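Local coordinates for DNA topoisomerase 2-associated protein PAT1 (Saccharomyces cerevisiae, PDB 5LMG) that activates mRNA decapping and represses translation, its C-terminal helical domain directly binding a short motif of the decapping enzyme Dcp2, at residues E56-Y59 with E60-D64; L122-L125 with Q126-N130; I179-M182 with G183-Q187; D298-R301 with D302-A306; L351-V355 with M356-Y360. The protein carries 2 engineered substitutions. All coordinates share one frame; numbering follows the deposited sequence.

Contact 1 (E56-Y59 with E60-D64). With EDO (1,2-ethanediol), chain G; EDO (1,2-ethanediol), chain E.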
# COMPACT_ATOMS: atom_id res chain seq x y z
N GLU A 56 -19.71 -19.45 -3.04
CA GLU A 56 -20.02 -20.65 -3.84
C GLU A 56 -20.88 -20.30 -5.05
O GLU A 56 -20.60 -20.77 -6.15
CB GLU A 56 -20.69 -21.76 -3.00
CG GLU A 56 -19.84 -22.36 -1.89
CD GLU A 56 -18.37 -22.63 -2.20
OE1 GLU A 56 -18.09 -23.38 -3.15
OE2 GLU A 56 -17.51 -22.06 -1.49
N THR A 57 -21.90 -19.44 -4.84
CA THR A 57 -22.79 -18.91 -5.88
C THR A 57 -21.95 -18.11 -6.91
O THR A 57 -22.10 -18.34 -8.11
CB THR A 57 -23.93 -18.08 -5.24
OG1 THR A 57 -24.69 -18.93 -4.39
CG2 THR A 57 -24.85 -17.44 -6.27
N VAL A 58 -21.06 -17.21 -6.43
CA VAL A 58 -20.17 -16.41 -7.29
C VAL A 58 -19.31 -17.32 -8.20
O VAL A 58 -19.25 -17.08 -9.41
CB VAL A 58 -19.32 -15.37 -6.51
CG1 VAL A 58 -18.23 -14.76 -7.39
CG2 VAL A 58 -20.20 -14.27 -5.91
N TYR A 59 -18.70 -18.38 -7.61
CA TYR A 59 -17.89 -19.37 -8.34
C TYR A 59 -18.73 -20.08 -9.42
O TYR A 59 -18.27 -20.19 -10.56
CB TYR A 59 -17.23 -20.38 -7.37
CG TYR A 59 -15.86 -19.92 -6.91
CD1 TYR A 59 -15.73 -18.84 -6.03
CD2 TYR A 59 -14.70 -20.54 -7.36
CE1 TYR A 59 -14.47 -18.39 -5.63
CE2 TYR A 59 -13.44 -20.10 -6.97
CZ TYR A 59 -13.33 -19.01 -6.12
OH TYR A 59 -12.09 -18.55 -5.73
N GLU A 60 -19.97 -20.48 -9.09
CA GLU A 60 -20.88 -21.15 -10.03
C GLU A 60 -21.16 -20.25 -11.24
O GLU A 60 -21.05 -20.71 -12.37
CB GLU A 60 -22.19 -21.55 -9.35
CG GLU A 60 -22.08 -22.80 -8.49
CD GLU A 60 -23.28 -23.10 -7.60
OE1 GLU A 60 -24.18 -22.24 -7.48
OE2 GLU A 60 -23.29 -24.19 -6.99
N GLU A 61 -21.46 -18.97 -10.98
CA GLU A 61 -21.74 -17.98 -12.03
C GLU A 61 -20.53 -17.69 -12.91
O GLU A 61 -20.69 -17.55 -14.12
CB GLU A 61 -22.35 -16.69 -11.45
CG GLU A 61 -23.64 -16.87 -10.66
CD GLU A 61 -24.88 -17.40 -11.37
OE1 GLU A 61 -24.84 -17.65 -12.60
OE2 GLU A 61 -25.91 -17.56 -10.68
N ILE A 62 -19.31 -17.65 -12.31
CA ILE A 62 -18.07 -17.42 -13.06
C ILE A 62 -17.79 -18.63 -13.95
O ILE A 62 -17.50 -18.45 -15.14
CB ILE A 62 -16.87 -17.02 -12.15
CG1 ILE A 62 -17.02 -15.57 -11.57
CG2 ILE A 62 -15.49 -17.21 -12.84
CD1 ILE A 62 -16.98 -14.38 -12.59
N LEU A 63 -17.90 -19.85 -13.39
CA LEU A 63 -17.69 -21.10 -14.13
C LEU A 63 -18.60 -21.20 -15.35
O LEU A 63 -18.14 -21.60 -16.41
CB LEU A 63 -17.80 -22.34 -13.22
CG LEU A 63 -16.68 -22.53 -12.15
CD1 LEU A 63 -16.91 -23.79 -11.36
CD2 LEU A 63 -15.27 -22.54 -12.77
N ASP A 64 -19.87 -20.74 -15.22
CA ASP A 64 -20.84 -20.70 -16.32
C ASP A 64 -20.42 -19.69 -17.38
O ASP A 64 -20.43 -20.03 -18.57
CB ASP A 64 -22.26 -20.35 -15.81
CG ASP A 64 -23.04 -21.50 -15.18
OD1 ASP A 64 -22.61 -22.67 -15.33
OD2 ASP A 64 -24.08 -21.22 -14.54
C1 EDO G . -27.77 -19.93 -14.37
O1 EDO G . -27.64 -21.34 -14.28
C2 EDO G . -28.05 -19.33 -12.97
O2 EDO G . -28.20 -17.92 -13.08
C1 EDO E . -27.58 -23.54 -6.20
O1 EDO E . -28.84 -22.93 -5.95
C2 EDO E . -27.08 -24.24 -4.92
O2 EDO E . -25.82 -24.86 -5.18
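Glu-61 lies one helical turn beyond Thr-57, and its side chain starts out along the carbonyl of that residue. At its root, CB of Glu-61 is 3.7 Å from O of Thr-57. One bond further on, CG of Glu-61 presses closer, 3.3 Å from the same O of Thr-57. Chi1 of -58° permits this, because it sets CG beside the residue's own backbone N, against the preceding turn. A second bend at chi2, -63°, then folds the carboxylate off the helix. There OE2 of Glu-61 is 3.3 Å and OE1 of Glu-61 3.4 Å from O2 of a 1,2-ethanediol molecule, probably from the crystallisation liquor; its one proton could go weakly to either oxygen. The side chain also touches Ala-79 and Met-80 of helix 78-82, so an alanine here, ending at CB, would probably leave a gap beside that short helix and the carbonyl of Thr-57 less covered. Glu-60 repeats the first step, its CG 3.4 Å from O of Glu-56, but then runs out extended. On another side of the turn CG1 of Val-58 meets CG1 of Ile-62 at 4.4 Å, a loose apolar contact whose members are both buried. Elsewhere Tyr-59 makes a cation-pi contact with Lys-104, whose ammonium also forms a salt bridge with Glu-56. Four successive i to i+4 backbone bonds, the straightest from N of Leu-63 to O of Tyr-59 at 2.9 Å, identify a regular stretch of amphipathic alpha-helix, here within helix 48-70 of a mainly helical domain.

Contact 2 (L122-L125 with Q126-N130)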
# COMPACT_ATOMS: atom_id res chain seq x y z
N LEU A 122 -15.93 0.32 -11.32
CA LEU A 122 -15.82 1.57 -10.55
C LEU A 122 -16.65 1.46 -9.26
O LEU A 122 -16.17 1.87 -8.21
CB LEU A 122 -16.24 2.78 -11.42
CG LEU A 122 -15.78 4.20 -11.04
CD1 LEU A 122 -16.88 4.98 -10.39
CD2 LEU A 122 -14.48 4.24 -10.24
N LYS A 123 -17.85 0.84 -9.34
CA LYS A 123 -18.73 0.61 -8.17
C LYS A 123 -18.06 -0.29 -7.11
O LYS A 123 -18.25 -0.07 -5.91
CB LYS A 123 -20.07 0.01 -8.60
CG LYS A 123 -21.10 1.05 -9.03
CD LYS A 123 -22.41 0.38 -9.44
CE LYS A 123 -23.45 1.37 -9.91
NZ LYS A 123 -24.03 2.15 -8.78
N ILE A 124 -17.27 -1.28 -7.56
CA ILE A 124 -16.51 -2.18 -6.69
C ILE A 124 -15.43 -1.38 -5.93
O ILE A 124 -15.36 -1.48 -4.71
CB ILE A 124 -15.95 -3.41 -7.45
CG1 ILE A 124 -17.10 -4.41 -7.78
CG2 ILE A 124 -14.80 -4.09 -6.66
CD1 ILE A 124 -16.76 -5.62 -8.61
N LEU A 125 -14.64 -0.56 -6.67
CA LEU A 125 -13.59 0.29 -6.11
C LEU A 125 -14.19 1.29 -5.10
O LEU A 125 -13.65 1.44 -4.00
CB LEU A 125 -12.83 1.05 -7.21
CG LEU A 125 -11.95 0.34 -8.27
CD1 LEU A 125 -10.58 0.98 -8.33
CD2 LEU A 125 -11.87 -1.18 -8.12
N GLN A 126 -15.33 1.93 -5.46
CA GLN A 126 -16.08 2.87 -4.60
C GLN A 126 -16.48 2.18 -3.30
O GLN A 126 -16.26 2.75 -2.23
CB GLN A 126 -17.33 3.42 -5.31
CG GLN A 126 -17.04 4.47 -6.38
CD GLN A 126 -18.27 4.95 -7.12
OE1 GLN A 126 -19.15 4.17 -7.52
NE2 GLN A 126 -18.32 6.24 -7.40
N LYS A 127 -17.02 0.94 -3.38
CA LYS A 127 -17.41 0.14 -2.21
C LYS A 127 -16.21 -0.13 -1.29
O LYS A 127 -16.30 0.14 -0.09
CB LYS A 127 -18.06 -1.20 -2.66
CG LYS A 127 -18.77 -1.96 -1.54
CD LYS A 127 -20.22 -1.53 -1.38
CE LYS A 127 -20.45 -0.68 -0.17
NZ LYS A 127 -21.79 -0.05 -0.20
N ILE A 128 -15.09 -0.62 -1.86
CA ILE A 128 -13.84 -0.93 -1.15
C ILE A 128 -13.34 0.30 -0.38
O ILE A 128 -13.11 0.20 0.82
CB ILE A 128 -12.75 -1.54 -2.10
CG1 ILE A 128 -13.17 -2.95 -2.63
CG2 ILE A 128 -11.36 -1.58 -1.42
CD1 ILE A 128 -12.27 -3.53 -3.76
N PHE A 129 -13.21 1.47 -1.06
CA PHE A 129 -12.74 2.70 -0.42
C PHE A 129 -13.72 3.27 0.62
O PHE A 129 -13.28 3.79 1.64
CB PHE A 129 -12.33 3.75 -1.47
CG PHE A 129 -11.01 3.43 -2.14
CD1 PHE A 129 -9.81 3.57 -1.44
CD2 PHE A 129 -10.97 2.98 -3.45
CE1 PHE A 129 -8.60 3.25 -2.05
CE2 PHE A 129 -9.76 2.66 -4.05
CZ PHE A 129 -8.58 2.80 -3.35
N ASN A 130 -15.04 3.12 0.39
CA ASN A 130 -16.10 3.59 1.30
C ASN A 130 -16.11 2.81 2.62
O ASN A 130 -16.38 3.40 3.67
CB ASN A 130 -17.48 3.49 0.62
CG ASN A 130 -18.61 4.11 1.39
OD1 ASN A 130 -18.70 5.33 1.53
ND2 ASN A 130 -19.52 3.28 1.89
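The backbone O of Leu-122 accepts from N of Gln-126 at 2.9 Å, with an N-H...O angle of 164°. The same oxygen is grazed by the side chain of its donor, since CG of Gln-126 is 3.3 Å from O of Leu-122. From there the glutamine runs out extended, and its carboxamide meets the leucine once more: CD1 of Leu-122 lies over the face of the amide, 3.5 Å from NE2 of Gln-126. The leucine can serve in this way because its CG stands anti to the backbone N (chi1 -159°), which sets CG beside the carbonyl carbon and lets CD1 reach the next turn. On a different flank the contact is between aliphatic side chains, where CG2 of Ile-124 and CD1 of Ile-128 pass at an angle 3.9 Å apart. At the following step the ring of Phe-129 leans obliquely on the backbone, its CD2 3.1 Å from O of Leu-125, the oxygen to which the N of Phe-129 also donates in a nearly linear bond. Leu-125 packs on Ile-168 and Phe-171 of helix 151-174 and on Leu-184 of helix 178-191, whereas Phe-129 reaches Leu-206 and Leu-210 of helix 201-216 and Ile-124 faces Ile-86 and Leu-116 in loops. Helix 118-130 is thereby wedged among three later helices, and its last turn is tied to Asn-192, just beyond helix 178-191, whose side chain donates to O of Phe-129.

Contact 3 (I179-M182 with G183-Q187)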
# COMPACT_ATOMS: atom_id res chain seq x y z
N ILE A 179 -12.36 13.18 -12.64
CA ILE A 179 -13.55 13.16 -11.78
C ILE A 179 -13.64 11.86 -10.95
O ILE A 179 -13.88 11.92 -9.74
CB ILE A 179 -14.85 13.43 -12.62
CG1 ILE A 179 -14.88 14.89 -13.15
CG2 ILE A 179 -16.13 13.10 -11.82
CD1 ILE A 179 -15.77 15.12 -14.41
N GLU A 180 -13.43 10.70 -11.60
CA GLU A 180 -13.51 9.38 -10.99
C GLU A 180 -12.43 9.12 -9.92
O GLU A 180 -12.79 8.68 -8.83
CB GLU A 180 -13.54 8.27 -12.06
CG GLU A 180 -14.86 8.20 -12.81
CD GLU A 180 -14.87 7.47 -14.14
OE1 GLU A 180 -13.77 7.12 -14.64
OE2 GLU A 180 -15.97 7.27 -14.70
N ILE A 181 -11.15 9.45 -10.21
CA ILE A 181 -10.02 9.32 -9.27
C ILE A 181 -10.24 10.25 -8.06
O ILE A 181 -10.09 9.80 -6.92
CB ILE A 181 -8.63 9.55 -9.94
CG1 ILE A 181 -8.37 8.50 -11.03
CG2 ILE A 181 -7.49 9.55 -8.90
CD1 ILE A 181 -7.63 9.04 -12.23
N MET A 182 -10.66 11.52 -8.32
CA MET A 182 -10.97 12.50 -7.27
C MET A 182 -12.08 11.95 -6.38
O MET A 182 -11.95 11.99 -5.16
CB MET A 182 -11.32 13.88 -7.85
CG MET A 182 -10.14 14.60 -8.53
SD MET A 182 -8.67 14.82 -7.50
CE MET A 182 -7.50 13.86 -8.41
N GLY A 183 -13.09 11.33 -7.01
CA GLY A 183 -14.20 10.67 -6.33
C GLY A 183 -13.74 9.60 -5.35
O GLY A 183 -14.20 9.58 -4.21
N LEU A 184 -12.77 8.75 -5.76
CA LEU A 184 -12.24 7.67 -4.92
C LEU A 184 -11.44 8.20 -3.73
O LEU A 184 -11.54 7.65 -2.63
CB LEU A 184 -11.42 6.64 -5.73
CG LEU A 184 -12.15 5.86 -6.84
CD1 LEU A 184 -11.18 5.00 -7.62
CD2 LEU A 184 -13.26 4.98 -6.27
N LEU A 185 -10.67 9.28 -3.94
CA LEU A 185 -9.88 9.92 -2.89
C LEU A 185 -10.79 10.50 -1.80
O LEU A 185 -10.53 10.32 -0.61
CB LEU A 185 -9.02 11.04 -3.49
CG LEU A 185 -7.67 10.60 -4.06
CD1 LEU A 185 -7.21 11.57 -5.14
CD2 LEU A 185 -6.63 10.46 -2.96
N LEU A 186 -11.88 11.17 -2.23
CA LEU A 186 -12.89 11.76 -1.34
C LEU A 186 -13.61 10.66 -0.58
O LEU A 186 -13.84 10.84 0.62
CB LEU A 186 -13.89 12.63 -2.12
CG LEU A 186 -13.39 14.03 -2.53
CD1 LEU A 186 -14.40 14.71 -3.46
CD2 LEU A 186 -13.11 14.90 -1.31
N GLN A 187 -13.90 9.51 -1.23
CA GLN A 187 -14.53 8.34 -0.58
C GLN A 187 -13.64 7.85 0.58
O GLN A 187 -14.15 7.59 1.66
CB GLN A 187 -14.75 7.19 -1.59
CG GLN A 187 -15.94 7.36 -2.53
CD GLN A 187 -17.30 7.22 -1.89
OE1 GLN A 187 -17.52 6.37 -1.01
NE2 GLN A 187 -18.25 8.01 -2.35
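Met-182 and Leu-185 lie side by side and point the same way, with CE of Met-182 4.0 Å from CD1 of Leu-185. The leucine methyl is shared: it also stands 4.3 Å from CG2 of Ile-181 and 3.8 Å from O of Ile-181, so one terminal carbon fills the angle between two side chains and a carbonyl. Met-182 reaches it by folding back, its chain turning at chi2 (-56°) and again at chi3 instead of running straight out. Behind these groups the backbone fixes the spacing. N of Leu-185 donates to O of Ile-181 at 3.1 Å, and N of Leu-186 donates to O of Met-182 at 3.0 Å with an angle of 163°. Gly-183 continues the pattern, its N bonded to O of Ile-179 at 2.9 Å, and it adds no side chain to its flank of the turn. Further out, the first turn is tied down by a bond from N of Glu-180 to the side chain of Asn-177. Met-182 and Leu-185 both abut Trp-235 and Ile-238 of helix 234-246, Ala-214 and Leu-210 of helix 201-216 complete that side, and Leu-184 turns to helix 118-130, which sets helix 178-191 between an earlier and two later helices.

Contact 4 (D298-R301 with D302-A306). With EDO (1,2-ethanediol), chain F; EDO (1,2-ethanediol), chain H.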
# COMPACT_ATOMS: atom_id res chain seq x y z
N ASP A 298 10.24 17.28 8.34
CA ASP A 298 10.32 17.48 9.78
C ASP A 298 9.77 16.25 10.54
O ASP A 298 10.40 15.79 11.49
CB ASP A 298 9.56 18.77 10.19
CG ASP A 298 9.64 19.02 11.67
OD1 ASP A 298 10.77 19.17 12.18
OD2 ASP A 298 8.59 18.92 12.34
N GLU A 299 8.61 15.74 10.11
CA GLU A 299 7.92 14.63 10.78
C GLU A 299 8.66 13.30 10.67
O GLU A 299 8.55 12.48 11.59
CB GLU A 299 6.46 14.51 10.31
CG GLU A 299 5.57 15.60 10.92
CD GLU A 299 4.07 15.38 10.86
OE1 GLU A 299 3.60 14.26 11.16
OE2 GLU A 299 3.35 16.37 10.58
N VAL A 300 9.45 13.09 9.60
CA VAL A 300 10.17 11.83 9.38
C VAL A 300 11.69 11.98 9.51
O VAL A 300 12.39 11.01 9.23
CB VAL A 300 9.77 11.14 8.03
CG1 VAL A 300 8.26 10.92 7.95
CG2 VAL A 300 10.30 11.89 6.81
N ARG A 301 12.19 13.16 9.93
CA ARG A 301 13.62 13.43 10.11
C ARG A 301 14.34 12.34 10.90
O ARG A 301 15.41 11.90 10.47
CB ARG A 301 13.86 14.82 10.75
CG ARG A 301 15.33 15.12 11.08
CD ARG A 301 15.59 16.53 11.60
NE ARG A 301 14.76 16.83 12.76
CZ ARG A 301 13.68 17.61 12.73
NH1 ARG A 301 13.35 18.25 11.61
NH2 ARG A 301 12.94 17.77 13.81
N ASP A 302 13.76 11.90 12.03
CA ASP A 302 14.36 10.83 12.86
C ASP A 302 14.40 9.48 12.11
O ASP A 302 15.34 8.71 12.30
CB ASP A 302 13.67 10.74 14.22
CG ASP A 302 13.79 12.00 15.09
OD1 ASP A 302 14.81 12.72 14.96
OD2 ASP A 302 12.86 12.26 15.89
N GLU A 303 13.43 9.24 11.22
CA GLU A 303 13.38 8.02 10.40
C GLU A 303 14.42 8.06 9.28
O GLU A 303 15.02 7.03 8.99
CB GLU A 303 11.97 7.77 9.86
CG GLU A 303 10.96 7.38 10.94
CD GLU A 303 11.17 6.09 11.72
OE1 GLU A 303 10.50 5.93 12.77
OE2 GLU A 303 11.98 5.23 11.30
N ILE A 304 14.71 9.28 8.74
CA ILE A 304 15.74 9.51 7.73
C ILE A 304 17.12 9.17 8.36
O ILE A 304 17.89 8.42 7.77
CB ILE A 304 15.68 10.96 7.15
CG1 ILE A 304 14.41 11.17 6.27
CG2 ILE A 304 16.96 11.31 6.36
CD1 ILE A 304 14.05 12.62 5.97
N PHE A 305 17.39 9.72 9.57
CA PHE A 305 18.64 9.48 10.30
C PHE A 305 18.82 8.00 10.73
O PHE A 305 19.93 7.48 10.59
CB PHE A 305 18.81 10.45 11.48
CG PHE A 305 18.88 11.92 11.12
CD1 PHE A 305 19.32 12.33 9.86
CD2 PHE A 305 18.51 12.90 12.04
CE1 PHE A 305 19.37 13.69 9.52
CE2 PHE A 305 18.60 14.26 11.71
CZ PHE A 305 19.01 14.64 10.45
N ALA A 306 17.74 7.33 11.19
CA ALA A 306 17.77 5.91 11.57
C ALA A 306 18.18 5.04 10.36
O ALA A 306 19.01 4.15 10.52
CB ALA A 306 16.42 5.47 12.10
C1 EDO F . 17.32 10.90 17.28
O1 EDO F . 17.15 11.42 15.96
C2 EDO F . 16.22 9.87 17.60
O2 EDO F . 15.00 10.55 17.80
C1 EDO H . 11.86 1.91 12.17
O1 EDO H . 12.12 2.47 10.90
C2 EDO H . 10.34 2.00 12.46
O2 EDO H . 9.59 1.12 11.62
O HOH W 1 11.53 13.61 12.96
O HOH W 2 10.72 10.95 12.68
O HOH W 3 15.19 15.50 15.19
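At a kink in helix 290-322, on a surface that meets the bound Dcp2 peptide, Arg-301 lies alongside Phe-305. The two side chains run the same way, CG of Arg-301 3.4 Å from CE2 of Phe-305, with guanidinium and ring planes 50° apart. Backward, Arg-301 grips one carboxylate oxygen end-on: NH1 is 2.8 Å and NH2 3.1 Å from OD1 of Asp-298, a salt bridge lying nearly in the guanidinium plane. Its NE donates to a water, which in turn donates to OD1 of Asp-302, so all three guanidinium nitrogens are engaged. NH1 also makes a weak hydrogen bond to the peptide backbone, against which Phe-305 packs. The kink itself shows in the backbone: N of Asp-302 and N of Glu-303 lack their i to i+4 bonds to the turn before, and that of Asp-302 meets a water at 3.0 Å, which lies 2.9 Å from O of Asp-298. Regular bonding resumes with N of Ile-304 on O of Val-300 at 2.9 Å. On the inner side, CG2 of Val-300 touches CD1 of Ile-304 at 3.9 Å. That apolar pair rests on Phe-352 of helix 329-355 and on Leu-281 and Trp-278 of helix 275-286, while Glu-299 and Glu-303 bond to the segment following helix 234-246.

Contact 5 (L351-V355 with M356-Y360)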
# COMPACT_ATOMS: atom_id res chain seq x y z
N LEU A 351 14.55 7.50 -3.30
CA LEU A 351 13.25 7.58 -3.98
C LEU A 351 12.47 8.79 -3.40
O LEU A 351 11.94 9.60 -4.16
CB LEU A 351 12.45 6.26 -3.80
CG LEU A 351 11.00 6.21 -4.34
CD1 LEU A 351 10.94 6.48 -5.86
CD2 LEU A 351 10.36 4.86 -4.06
N PHE A 352 12.50 8.92 -2.06
CA PHE A 352 11.84 10.00 -1.33
C PHE A 352 12.59 11.32 -1.47
O PHE A 352 11.96 12.31 -1.83
CB PHE A 352 11.65 9.61 0.15
CG PHE A 352 11.24 10.73 1.09
CD1 PHE A 352 10.08 11.46 0.86
CD2 PHE A 352 11.98 11.02 2.23
CE1 PHE A 352 9.67 12.47 1.75
CE2 PHE A 352 11.59 12.03 3.11
CZ PHE A 352 10.43 12.74 2.87
N LEU A 353 13.91 11.33 -1.20
CA LEU A 353 14.74 12.54 -1.22
C LEU A 353 14.82 13.24 -2.57
O LEU A 353 14.67 14.47 -2.61
CB LEU A 353 16.17 12.26 -0.68
CG LEU A 353 16.32 11.92 0.80
CD1 LEU A 353 17.78 11.59 1.12
CD2 LEU A 353 15.83 13.07 1.70
N ASN A 354 15.07 12.47 -3.67
CA ASN A 354 15.20 13.00 -5.05
C ASN A 354 14.00 13.81 -5.50
O ASN A 354 14.17 14.82 -6.18
CB ASN A 354 15.52 11.92 -6.07
CG ASN A 354 16.83 11.18 -5.84
OD1 ASN A 354 17.71 11.56 -5.05
ND2 ASN A 354 16.99 10.10 -6.56
N VAL A 355 12.80 13.38 -5.10
CA VAL A 355 11.51 14.01 -5.38
C VAL A 355 11.51 15.49 -4.88
O VAL A 355 10.93 16.37 -5.52
CB VAL A 355 10.40 13.11 -4.78
CG1 VAL A 355 9.25 13.90 -4.18
CG2 VAL A 355 9.92 12.08 -5.80
N MET A 356 12.23 15.76 -3.79
CA MET A 356 12.38 17.09 -3.21
C MET A 356 13.69 17.78 -3.63
O MET A 356 14.06 18.80 -3.05
CB MET A 356 12.28 17.00 -1.69
CG MET A 356 10.91 16.58 -1.19
SD MET A 356 10.91 16.21 0.57
CE MET A 356 12.26 14.96 0.66
N GLY A 357 14.39 17.21 -4.61
CA GLY A 357 15.65 17.74 -5.10
C GLY A 357 16.83 17.54 -4.17
O GLY A 357 17.80 18.30 -4.22
N LEU A 358 16.76 16.50 -3.31
CA LEU A 358 17.80 16.16 -2.34
C LEU A 358 18.36 14.77 -2.64
O LEU A 358 17.70 14.00 -3.32
CB LEU A 358 17.27 16.23 -0.89
CG LEU A 358 16.73 17.60 -0.42
CD1 LEU A 358 16.13 17.50 0.95
CD2 LEU A 358 17.82 18.68 -0.44
N VAL A 359 19.57 14.46 -2.13
CA VAL A 359 20.20 13.16 -2.37
C VAL A 359 21.11 12.75 -1.19
O VAL A 359 21.80 13.59 -0.62
CB VAL A 359 20.94 13.10 -3.75
CG1 VAL A 359 22.12 14.07 -3.83
CG2 VAL A 359 21.38 11.68 -4.11
N TYR A 360 21.08 11.44 -0.83
CA TYR A 360 21.98 10.87 0.16
C TYR A 360 23.12 10.22 -0.63
O TYR A 360 22.90 9.23 -1.34
CB TYR A 360 21.29 9.86 1.10
CG TYR A 360 22.26 9.26 2.09
CD1 TYR A 360 22.85 10.04 3.08
CD2 TYR A 360 22.68 7.94 1.98
CE1 TYR A 360 23.80 9.51 3.96
CE2 TYR A 360 23.61 7.39 2.86
CZ TYR A 360 24.17 8.18 3.85
OH TYR A 360 25.11 7.66 4.71
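Met-356 drops its terminal methyl onto the ring of Phe-352, CE standing 3.8 Å from the ring centroid and only 17° off the normal. The methyl is thus a bump over the face in a CH-pi contact, with the sulfur, SD of Met-356, at 4.7 Å and oblique. Phe-352 offers that face because its CG is anti to the backbone N (chi1 168°), which turns the ring outward from the helix, leaning only slightly toward its C-terminal end. Leu-353 forks around what follows: its CD2 reaches CE of Met-356 at 4.2 Å, while its CD1 slips beside CB of Tyr-360 at 3.9 Å. The fork's base is filled by Leu-358, whose CB is 4.1 Å from CB of Leu-353. A leucine in place of Phe-352 would probably leave the methionine methyl without its flat seat and free to turn, and would thin the packing on Leu-281 and Ile-296. Beneath, O of Leu-353 accepts from N of Met-356 and, at 3.0 Å, from N of Leu-358, from opposite faces of its carbonyl plane. N of Gly-357 bonds to O of Asn-354 at 2.9 Å. With glycine at positive phi, these last two bonds define a Schellman motif, ending helix 329-355 and turning the chain into strand 358-361 of the terminal hairpin.

In the fold
Contacts 1 to 4 are turns within single helices; contact 5 alone joins a helix end to a strand. Contacts 2 and 5 are buried, and 1, 3 and 4 only partly so. Contacts 2 and 3, centres about 10 Å apart, touch where Leu-184 packs on Leu-125 and Gln-126, and share helix 201-216 as a neighbour. Contacts 4 and 5 meet at Phe-352, whose CE2 is 3.8 Å from CD1 of Ile-304, and both reach the Dcp2 peptide. Chemistry follows place: acidic tips at contact 1, amide-on-methyl and ring packing at 2, aliphatic packing at 3, a guanidinium with ordered waters at the peptide-facing kink of 4, and methionine on a ring beside the Schellman end at 5.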